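Local coordinates for protein Sso-CP2 metallo-carboxypetidase (Sulfolobus solfataricus, PDB 4MMO) that probably cleaves residues from the carboxyl ends of peptides, as a zinc-binding metallo-carboxypeptidase of the M20 family, at residues K63-I68 against L155-V160; V54-N59 against V129-E134; Y147-T152 against V387-I392. All blocks are in the same frame, centred on the assembly; numbering follows the deposited sequence.

Contact 1 of 3, residues K63-I68 against L155-V160; sequences KKTLLI and LKADSV
L67 lays its CB over the methyl of A157, with 3.8 Å between the two CB atoms, and its CG, anti to the backbone N, carries CD1 on to L155, 4.5 Å from L155 CD2. V160 flanks it on the same face, its CB 4.2 Å from L67 CB. The parallel pairing here is short, L66 opposite S159 and L67 opposite V160; its straightest bond is L67 N to S159 O, 2.9 Å (176°), and S159 N adds a weak one to T65 O. Just ahead of the paired residues, D158 bonds to T65. With CG beside its own backbone N (chi1 -53°), the carboxylate swings back so that OD2 receives T65 N at 2.7 Å through its anti lone pair, while D158 N gives its hydrogen to T65 O. The two residues thus hold each other by a backbone donor in each direction. A water adds to this, donating to both D158 OD2 and K63 O and lying 2.6 Å from T65 OG1. On the opposite face, S159 OG sits in the crowded position between N and C, 3.3 Å from L66 CD1, and is hydrogen-bonded to Y434 OH. Within the mixed sheet of the M20 catalytic domain, strand 65-71 lies parallel between 159-161 and 128-134, with helix 417-433 packed on L66, helix 102-121 on I68, and I392 against V160.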
loop_
_atom_site.group_PDB
_atom_site.type_symbol
_atom_site.label_atom_id
_atom_site.label_comp_id
_atom_site.label_asym_id
_atom_site.label_seq_id
_atom_site.Cartn_x
_atom_site.Cartn_y
_atom_site.Cartn_z
ATOM N N LYS A 63 11.492 -26.406 -47.240
ATOM C CA LYS A 63 11.459 -25.044 -47.755
ATOM C C LYS A 63 10.981 -24.046 -46.702
ATOM O O LYS A 63 11.350 -22.872 -46.740
ATOM C CB LYS A 63 10.557 -24.972 -48.990
ATOM C CG LYS A 63 11.103 -25.728 -50.190
ATOM C CD LYS A 63 10.175 -25.617 -51.394
ATOM C CE LYS A 63 10.775 -26.288 -52.622
ATOM N NZ LYS A 63 10.804 -27.772 -52.497
ATOM N N LYS A 64 10.155 -24.518 -45.772
ATOM C CA LYS A 64 9.603 -23.664 -44.721
ATOM C C LYS A 64 10.306 -23.880 -43.386
ATOM O O LYS A 64 10.683 -25.005 -43.046
ATOM C CB LYS A 64 8.108 -23.926 -44.555
ATOM C CG LYS A 64 7.251 -23.336 -45.661
ATOM C CD LYS A 64 5.800 -23.728 -45.474
ATOM C CE LYS A 64 4.887 -23.023 -46.458
ATOM N NZ LYS A 64 3.456 -23.302 -46.160
ATOM N N THR A 65 10.466 -22.794 -42.633
ATOM C CA THR A 65 11.090 -22.842 -41.313
ATOM C C THR A 65 10.164 -22.228 -40.272
ATOM O O THR A 65 9.715 -21.088 -40.421
ATOM C CB THR A 65 12.430 -22.088 -41.298
ATOM O OG1 THR A 65 13.326 -22.689 -42.239
ATOM C CG2 THR A 65 13.063 -22.124 -39.907
ATOM N N LEU A 66 9.891 -22.993 -39.220
ATOM C CA LEU A 66 9.044 -22.547 -38.125
ATOM C C LEU A 66 9.868 -22.282 -36.859
ATOM O O LEU A 66 10.669 -23.115 -36.439
ATOM C CB LEU A 66 7.973 -23.604 -37.841
ATOM C CG LEU A 66 7.064 -23.359 -36.635
ATOM C CD1 LEU A 66 6.177 -22.143 -36.860
ATOM C CD2 LEU A 66 6.227 -24.592 -36.339
ATOM N N LEU A 67 9.662 -21.114 -36.261
ATOM C CA LEU A 67 10.261 -20.772 -34.976
ATOM C C LEU A 67 9.235 -21.010 -33.873
ATOM O O LEU A 67 8.148 -20.438 -33.904
ATOM C CB LEU A 67 10.714 -19.307 -34.972
ATOM C CG LEU A 67 11.376 -18.782 -33.690
ATOM C CD1 LEU A 67 12.608 -19.595 -33.336
ATOM C CD2 LEU A 67 11.746 -17.316 -33.844
ATOM N N ILE A 68 9.574 -21.864 -32.912
ATOM C CA ILE A 68 8.667 -22.179 -31.810
ATOM C C ILE A 68 9.176 -21.573 -30.502
ATOM O O ILE A 68 10.296 -21.847 -30.082
ATOM C CB ILE A 68 8.494 -23.704 -31.644
ATOM C CG1 ILE A 68 7.888 -24.296 -32.920
ATOM C CG2 ILE A 68 7.620 -24.023 -30.425
ATOM C CD1 ILE A 68 7.615 -25.788 -32.862
ATOM N N LEU A 155 18.065 -16.871 -36.108
ATOM C CA LEU A 155 16.675 -17.123 -35.744
ATOM C C LEU A 155 15.700 -16.937 -36.901
ATOM O O LEU A 155 14.487 -17.004 -36.703
ATOM C CB LEU A 155 16.270 -16.200 -34.596
ATOM C CG LEU A 155 17.002 -16.447 -33.279
ATOM C CD1 LEU A 155 16.664 -15.349 -32.283
ATOM C CD2 LEU A 155 16.647 -17.815 -32.719
ATOM N N LYS A 156 16.225 -16.705 -38.100
ATOM C CA LYS A 156 15.379 -16.480 -39.267
ATOM C C LYS A 156 14.404 -17.633 -39.471
ATOM O O LYS A 156 14.789 -18.801 -39.437
ATOM C CB LYS A 156 16.222 -16.297 -40.529
ATOM C CG LYS A 156 15.389 -16.008 -41.772
ATOM C CD LYS A 156 16.245 -15.904 -43.022
ATOM C CE LYS A 156 15.405 -15.508 -44.227
ATOM N NZ LYS A 156 16.241 -15.278 -45.435
ATOM N N ALA A 157 13.138 -17.288 -39.674
ATOM C CA ALA A 157 12.096 -18.275 -39.919
ATOM C C ALA A 157 10.964 -17.608 -40.688
ATOM O O ALA A 157 10.838 -16.385 -40.663
ATOM C CB ALA A 157 11.589 -18.841 -38.609
ATOM N N ASP A 158 10.145 -18.409 -41.366
ATOM C CA ASP A 158 9.033 -17.879 -42.154
ATOM C C ASP A 158 7.825 -17.590 -41.279
ATOM O O ASP A 158 6.983 -16.766 -41.626
ATOM C CB ASP A 158 8.645 -18.863 -43.256
ATOM C CG ASP A 158 9.830 -19.276 -44.097
ATOM O OD1 ASP A 158 10.374 -18.413 -44.817
ATOM O OD2 ASP A 158 10.224 -20.458 -44.030
ATOM N N SER A 159 7.734 -18.275 -40.146
ATOM C CA SER A 159 6.633 -18.050 -39.223
ATOM C C SER A 159 7.042 -18.405 -37.804
ATOM O O SER A 159 8.051 -19.072 -37.585
ATOM C CB SER A 159 5.411 -18.872 -39.631
ATOM O OG SER A 159 5.681 -20.259 -39.550
ATOM N N VAL A 160 6.241 -17.950 -36.848
ATOM C CA VAL A 160 6.514 -18.190 -35.447
ATOM C C VAL A 160 5.233 -18.507 -34.694
ATOM O O VAL A 160 4.190 -17.903 -34.946
ATOM C CB VAL A 160 7.209 -16.966 -34.797
ATOM C CG1 VAL A 160 6.388 -15.699 -35.015
ATOM C CG2 VAL A 160 7.454 -17.202 -33.314
HETATM O O HOH W 1 13.031 -21.543 -44.579
#

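Contact 2 of 3, residues V54-N59 against V129-E134; sequences VYAEIN and VKLLYE
Six backbone hydrogen bonds, grouped in three reciprocal pairs, hold V54-I58 and V129-Y133 together as antiparallel neighbours. V54 pairs with Y133, A56 with L131 and I58 with V129. The shortest bond runs from I58 N to V129 O at 2.7 Å, nearly along the C=O axis; the longest, A56 N to L131 O at 3.3 Å, meets a carbonyl lone pair. Y55 and E57 fall on the non-hydrogen-bonded sites, opposite L132 and K130. CG of Y55 is anti to the backbone N, which leans the ring toward the partner strand: CD1 comes within 3.2 Å of L131 O, L132 CD1 meets the ring edge 4.1 Å from Y55 CD1, and OH lies 3.7 Å from K130 CD. The ring also packs on L155. The extended K130 runs alongside the tyrosine, and E57 also runs alongside it, its OE2 near K130 CE, but K130 NZ passes on to the carbonyls of K154 and K156. An alanine in place of Y55 would remove the ring and hydroxyl and would probably leave the K130 methylenes and L132 CD1 less well packed. On the other face, I58 turns CD1 over the strand to within 4.0 Å of L131 CG, and V54 sets its CB 4.1 Å from Y133 CB. Helices 24-39 and 102-121 cover this side. The arrangement belongs to the helix-flanked mixed sheet of the M20 catalytic domain, and Y133 brings it close to the metal site, its side chain about 6 Å from that of the zinc ligand H71.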
loop_
_atom_site.group_PDB
_atom_site.type_symbol
_atom_site.label_atom_id
_atom_site.label_comp_id
_atom_site.label_asym_id
_atom_site.label_seq_id
_atom_site.Cartn_x
_atom_site.Cartn_y
_atom_site.Cartn_z
ATOM N N VAL A 54 17.437 -21.823 -23.961
ATOM C CA VAL A 54 17.681 -23.096 -24.630
ATOM C C VAL A 54 17.306 -22.968 -26.099
ATOM O O VAL A 54 16.184 -22.587 -26.429
ATOM C CB VAL A 54 16.864 -24.241 -24.015
ATOM C CG1 VAL A 54 17.258 -25.567 -24.657
ATOM C CG2 VAL A 54 17.065 -24.296 -22.512
ATOM N N TYR A 55 18.254 -23.293 -26.970
ATOM C CA TYR A 55 18.048 -23.208 -28.404
ATOM C C TYR A 55 18.386 -24.530 -29.078
ATOM O O TYR A 55 19.299 -25.236 -28.656
ATOM C CB TYR A 55 18.899 -22.090 -29.009
ATOM C CG TYR A 55 18.791 -22.013 -30.512
ATOM C CD1 TYR A 55 17.707 -21.391 -31.117
ATOM C CD2 TYR A 55 19.765 -22.572 -31.329
ATOM C CE1 TYR A 55 17.599 -21.319 -32.490
ATOM C CE2 TYR A 55 19.665 -22.506 -32.707
ATOM C CZ TYR A 55 18.577 -21.880 -33.282
ATOM O OH TYR A 55 18.464 -21.807 -34.655
ATOM N N ALA A 56 17.636 -24.858 -30.127
ATOM C CA ALA A 56 17.912 -26.044 -30.929
ATOM C C ALA A 56 17.295 -25.892 -32.308
ATOM O O ALA A 56 16.265 -25.233 -32.470
ATOM C CB ALA A 56 17.377 -27.291 -30.244
ATOM N N GLU A 57 17.938 -26.499 -33.296
ATOM C CA GLU A 57 17.431 -26.497 -34.656
ATOM C C GLU A 57 17.231 -27.928 -35.124
ATOM O O GLU A 57 18.114 -28.769 -34.970
ATOM C CB GLU A 57 18.398 -25.769 -35.592
ATOM C CG GLU A 57 17.923 -25.722 -37.037
ATOM C CD GLU A 57 18.800 -24.853 -37.914
ATOM O OE1 GLU A 57 19.889 -24.449 -37.457
ATOM O OE2 GLU A 57 18.398 -24.573 -39.061
ATOM N N ILE A 58 16.050 -28.192 -35.671
ATOM C CA ILE A 58 15.754 -29.460 -36.318
ATOM C C ILE A 58 15.602 -29.183 -37.807
ATOM O O ILE A 58 14.555 -28.714 -38.253
ATOM C CB ILE A 58 14.461 -30.098 -35.770
ATOM C CG1 ILE A 58 14.554 -30.282 -34.254
ATOM C CG2 ILE A 58 14.199 -31.442 -36.435
ATOM C CD1 ILE A 58 14.016 -29.114 -33.456
ATOM N N ASN A 59 16.659 -29.454 -38.565
ATOM C CA ASN A 59 16.659 -29.213 -40.001
ATOM C C ASN A 59 16.390 -30.484 -40.795
ATOM O O ASN A 59 17.089 -31.484 -40.631
ATOM C CB ASN A 59 17.992 -28.614 -40.443
ATOM C CG ASN A 59 18.005 -28.261 -41.917
ATOM O OD1 ASN A 59 17.437 -27.249 -42.329
ATOM N ND2 ASN A 59 18.650 -29.097 -42.721
ATOM N N VAL A 129 12.377 -26.772 -37.924
ATOM C CA VAL A 129 11.923 -26.245 -36.645
ATOM C C VAL A 129 13.087 -25.687 -35.842
ATOM O O VAL A 129 14.099 -26.360 -35.632
ATOM C CB VAL A 129 11.193 -27.325 -35.826
ATOM C CG1 VAL A 129 10.832 -26.812 -34.431
ATOM C CG2 VAL A 129 9.945 -27.767 -36.559
ATOM N N LYS A 130 12.930 -24.443 -35.407
ATOM C CA LYS A 130 13.865 -23.811 -34.490
ATOM C C LYS A 130 13.152 -23.595 -33.168
ATOM O O LYS A 130 12.037 -23.065 -33.138
ATOM C CB LYS A 130 14.347 -22.483 -35.059
ATOM C CG LYS A 130 15.138 -22.630 -36.340
ATOM C CD LYS A 130 15.567 -21.286 -36.885
ATOM C CE LYS A 130 16.538 -21.451 -38.040
ATOM N NZ LYS A 130 16.960 -20.138 -38.592
ATOM N N LEU A 131 13.791 -24.027 -32.083
ATOM C CA LEU A 131 13.211 -23.945 -30.748
ATOM C C LEU A 131 13.892 -22.855 -29.936
ATOM O O LEU A 131 15.118 -22.760 -29.917
ATOM C CB LEU A 131 13.372 -25.277 -30.015
ATOM C CG LEU A 131 12.778 -26.527 -30.663
ATOM C CD1 LEU A 131 13.110 -27.736 -29.800
ATOM C CD2 LEU A 131 11.272 -26.396 -30.855
ATOM N N LEU A 132 13.090 -22.035 -29.266
ATOM C CA LEU A 132 13.620 -20.975 -28.418
ATOM C C LEU A 132 12.862 -20.928 -27.102
ATOM O O LEU A 132 11.744 -20.415 -27.037
ATOM C CB LEU A 132 13.538 -19.619 -29.125
ATOM C CG LEU A 132 14.338 -18.487 -28.477
ATOM C CD1 LEU A 132 15.815 -18.786 -28.546
ATOM C CD2 LEU A 132 14.050 -17.153 -29.146
ATOM N N TYR A 133 13.482 -21.478 -26.062
ATOM C CA TYR A 133 12.891 -21.522 -24.733
ATOM C C TYR A 133 13.605 -20.556 -23.788
ATOM O O TYR A 133 14.790 -20.739 -23.498
ATOM C CB TYR A 133 12.987 -22.937 -24.169
ATOM C CG TYR A 133 12.369 -24.007 -25.042
ATOM C CD1 TYR A 133 11.242 -23.743 -25.811
ATOM C CD2 TYR A 133 12.908 -25.285 -25.086
ATOM C CE1 TYR A 133 10.671 -24.723 -26.598
ATOM C CE2 TYR A 133 12.349 -26.269 -25.868
ATOM C CZ TYR A 133 11.227 -25.984 -26.625
ATOM O OH TYR A 133 10.667 -26.964 -27.411
ATOM N N GLU A 134 12.889 -19.537 -23.312
ATOM C CA GLU A 134 13.460 -18.571 -22.370
ATOM C C GLU A 134 13.038 -18.877 -20.934
ATOM O O GLU A 134 12.140 -19.690 -20.698
ATOM C CB GLU A 134 13.067 -17.135 -22.736
ATOM C CG GLU A 134 11.611 -16.753 -22.428
ATOM C CD GLU A 134 11.444 -15.271 -22.128
ATOM O OE1 GLU A 134 12.334 -14.684 -21.474
ATOM O OE2 GLU A 134 10.421 -14.688 -22.545
#

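Contact 3 of 3, residues Y147-T152 against V387-I392; sequences YIEKNT and VYKLGI
K389 stands where the tail of helix 383-389 meets that of helix 144-149, beside the central sheet of the M20 catalytic domain. Atom by atom, its chain slides past the carboxylate of E149: CB lies 3.6 Å from E149 OE2, CG slightly nearer, and CD nearest at 3.3 Å, before CE draws off. The bend at chi2 (-58°) turns the chain there, and NZ ends 4.4 Å from E149 OE2, too far for a salt bridge. E149 bends at its own chi2 (-75°) to bring the carboxylate over. A long, weak ion pair links K389 NZ to E145, whose carboxylate also lies close to that of E149, so the lysine would be expected to ease the repulsion between these two acids. Below this charged pair the contact is apolar. I148 and L390 cross at about a right angle, with I148 CG2 3.6 Å from L390 CG, and L155 touches both. L390 also packs on L67 of strand 65-71. One branch of L390, CD2, reaches T152, resting 3.6 Å from T152 CA and 3.9 Å from T152 CG2.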
loop_
_atom_site.group_PDB
_atom_site.type_symbol
_atom_site.label_atom_id
_atom_site.label_comp_id
_atom_site.label_asym_id
_atom_site.label_seq_id
_atom_site.Cartn_x
_atom_site.Cartn_y
_atom_site.Cartn_z
ATOM N N TYR A 147 19.324 -10.708 -26.509
ATOM C CA TYR A 147 19.726 -11.970 -27.108
ATOM C C TYR A 147 19.255 -12.079 -28.561
ATOM O O TYR A 147 19.995 -12.541 -29.430
ATOM C CB TYR A 147 19.184 -13.146 -26.302
ATOM C CG TYR A 147 19.230 -14.436 -27.074
ATOM C CD1 TYR A 147 20.420 -15.128 -27.236
ATOM C CD2 TYR A 147 18.086 -14.954 -27.658
ATOM C CE1 TYR A 147 20.467 -16.304 -27.954
ATOM C CE2 TYR A 147 18.124 -16.127 -28.375
ATOM C CZ TYR A 147 19.315 -16.800 -28.521
ATOM O OH TYR A 147 19.355 -17.972 -29.236
ATOM N N ILE A 148 18.026 -11.654 -28.825
ATOM C CA ILE A 148 17.457 -11.781 -30.164
ATOM C C ILE A 148 18.153 -10.850 -31.150
ATOM O O ILE A 148 18.413 -11.230 -32.292
ATOM C CB ILE A 148 15.933 -11.515 -30.159
ATOM C CG1 ILE A 148 15.212 -12.673 -29.466
ATOM C CG2 ILE A 148 15.395 -11.342 -31.586
ATOM C CD1 ILE A 148 13.727 -12.455 -29.256
ATOM N N GLU A 149 18.464 -9.636 -30.709
ATOM C CA GLU A 149 19.068 -8.646 -31.598
ATOM C C GLU A 149 20.466 -9.056 -32.063
ATOM O O GLU A 149 20.943 -8.574 -33.089
ATOM C CB GLU A 149 19.125 -7.274 -30.922
ATOM C CG GLU A 149 17.760 -6.682 -30.579
ATOM C CD GLU A 149 17.008 -6.152 -31.792
ATOM O OE1 GLU A 149 17.368 -6.501 -32.936
ATOM O OE2 GLU A 149 16.050 -5.377 -31.597
ATOM N N LYS A 150 21.116 -9.945 -31.316
ATOM C CA LYS A 150 22.458 -10.407 -31.674
ATOM C C LYS A 150 22.412 -11.717 -32.471
ATOM O O LYS A 150 23.440 -12.185 -32.962
ATOM C CB LYS A 150 23.323 -10.575 -30.417
ATOM C CG LYS A 150 23.317 -11.979 -29.828
ATOM C CD LYS A 150 24.020 -12.038 -28.478
ATOM C CE LYS A 150 24.319 -13.475 -28.066
ATOM N NZ LYS A 150 25.373 -14.097 -28.917
ATOM N N ASN A 151 21.219 -12.294 -32.605
ATOM C CA ASN A 151 21.052 -13.587 -33.265
ATOM C C ASN A 151 19.950 -13.570 -34.320
ATOM O O ASN A 151 19.308 -14.590 -34.569
ATOM C CB ASN A 151 20.753 -14.666 -32.221
ATOM C CG ASN A 151 21.909 -14.883 -31.259
ATOM O OD1 ASN A 151 21.805 -14.600 -30.065
ATOM N ND2 ASN A 151 23.017 -15.390 -31.779
ATOM N N THR A 152 19.739 -12.417 -34.948
ATOM C CA THR A 152 18.666 -12.276 -35.928
ATOM C C THR A 152 18.815 -13.234 -37.112
ATOM O O THR A 152 17.838 -13.846 -37.540
ATOM C CB THR A 152 18.538 -10.827 -36.453
ATOM O OG1 THR A 152 19.822 -10.328 -36.847
ATOM C CG2 THR A 152 17.946 -9.923 -35.384
ATOM N N VAL A 387 7.881 -10.289 -34.048
ATOM C CA VAL A 387 7.252 -9.628 -35.184
ATOM C C VAL A 387 8.052 -8.411 -35.653
ATOM O O VAL A 387 8.283 -8.243 -36.845
ATOM C CB VAL A 387 5.813 -9.199 -34.842
ATOM C CG1 VAL A 387 5.187 -8.415 -35.991
ATOM C CG2 VAL A 387 4.972 -10.419 -34.519
ATOM N N TYR A 388 8.481 -7.569 -34.717
ATOM C CA TYR A 388 9.097 -6.293 -35.074
ATOM C C TYR A 388 10.613 -6.362 -35.207
ATOM O O TYR A 388 11.182 -5.759 -36.117
ATOM C CB TYR A 388 8.711 -5.217 -34.057
ATOM C CG TYR A 388 7.227 -4.931 -34.037
ATOM C CD1 TYR A 388 6.529 -4.707 -35.217
ATOM C CD2 TYR A 388 6.522 -4.903 -32.846
ATOM C CE1 TYR A 388 5.173 -4.452 -35.210
ATOM C CE2 TYR A 388 5.160 -4.649 -32.828
ATOM C CZ TYR A 388 4.493 -4.426 -34.011
ATOM O OH TYR A 388 3.141 -4.175 -33.998
ATOM N N LYS A 389 11.270 -7.089 -34.311
ATOM C CA LYS A 389 12.727 -7.140 -34.325
ATOM C C LYS A 389 13.238 -8.230 -35.265
ATOM O O LYS A 389 14.198 -8.012 -36.002
ATOM C CB LYS A 389 13.283 -7.325 -32.913
ATOM C CG LYS A 389 12.669 -6.389 -31.884
ATOM C CD LYS A 389 12.851 -4.926 -32.269
ATOM C CE LYS A 389 12.300 -3.998 -31.195
ATOM N NZ LYS A 389 12.660 -2.571 -31.434
ATOM N N LEU A 390 12.594 -9.395 -35.249
ATOM C CA LEU A 390 12.959 -10.482 -36.157
ATOM C C LEU A 390 12.211 -10.386 -37.483
ATOM O O LEU A 390 12.520 -11.109 -38.431
ATOM C CB LEU A 390 12.693 -11.847 -35.516
ATOM C CG LEU A 390 13.793 -12.457 -34.646
ATOM C CD1 LEU A 390 13.333 -13.806 -34.119
ATOM C CD2 LEU A 390 15.103 -12.614 -35.406
ATOM N N GLY A 391 11.219 -9.506 -37.543
ATOM C CA GLY A 391 10.497 -9.268 -38.778
ATOM C C GLY A 391 9.652 -10.441 -39.237
ATOM O O GLY A 391 9.435 -10.609 -40.436
ATOM N N ILE A 392 9.175 -11.252 -38.295
ATOM C CA ILE A 392 8.311 -12.384 -38.630
ATOM C C ILE A 392 6.842 -12.000 -38.479
ATOM O O ILE A 392 6.270 -12.079 -37.392
ATOM C CB ILE A 392 8.613 -13.620 -37.765
ATOM C CG1 ILE A 392 10.100 -13.978 -37.856
ATOM C CG2 ILE A 392 7.753 -14.797 -38.220
ATOM C CD1 ILE A 392 10.513 -15.149 -36.986
#

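Overall arrangement
All three contacts lie in the catalytic domain, on one side of the chain's centre, with contacts 1 and 2 about 10 Å apart between centres, 1 and 3 about 12 Å, and 2 and 3 about 14 Å. Contacts 1 and 2 belong to one mixed sheet, joined through neighbouring strands 65-71 and 128-134; contact 3 sits beside it, with Y147 on L132 and I392 on S159. Along the chain, 54-59 and 63-68 come first, 129-134, 147-152 and 155-160 follow some sixty residues on, and 387-392 comes over 220 residues later. Early and late sequence thus meet near the zinc, about 11 Å from the Y133 side chain, with H71 ending strand 65-71 and E163 shortly following strand 159-161.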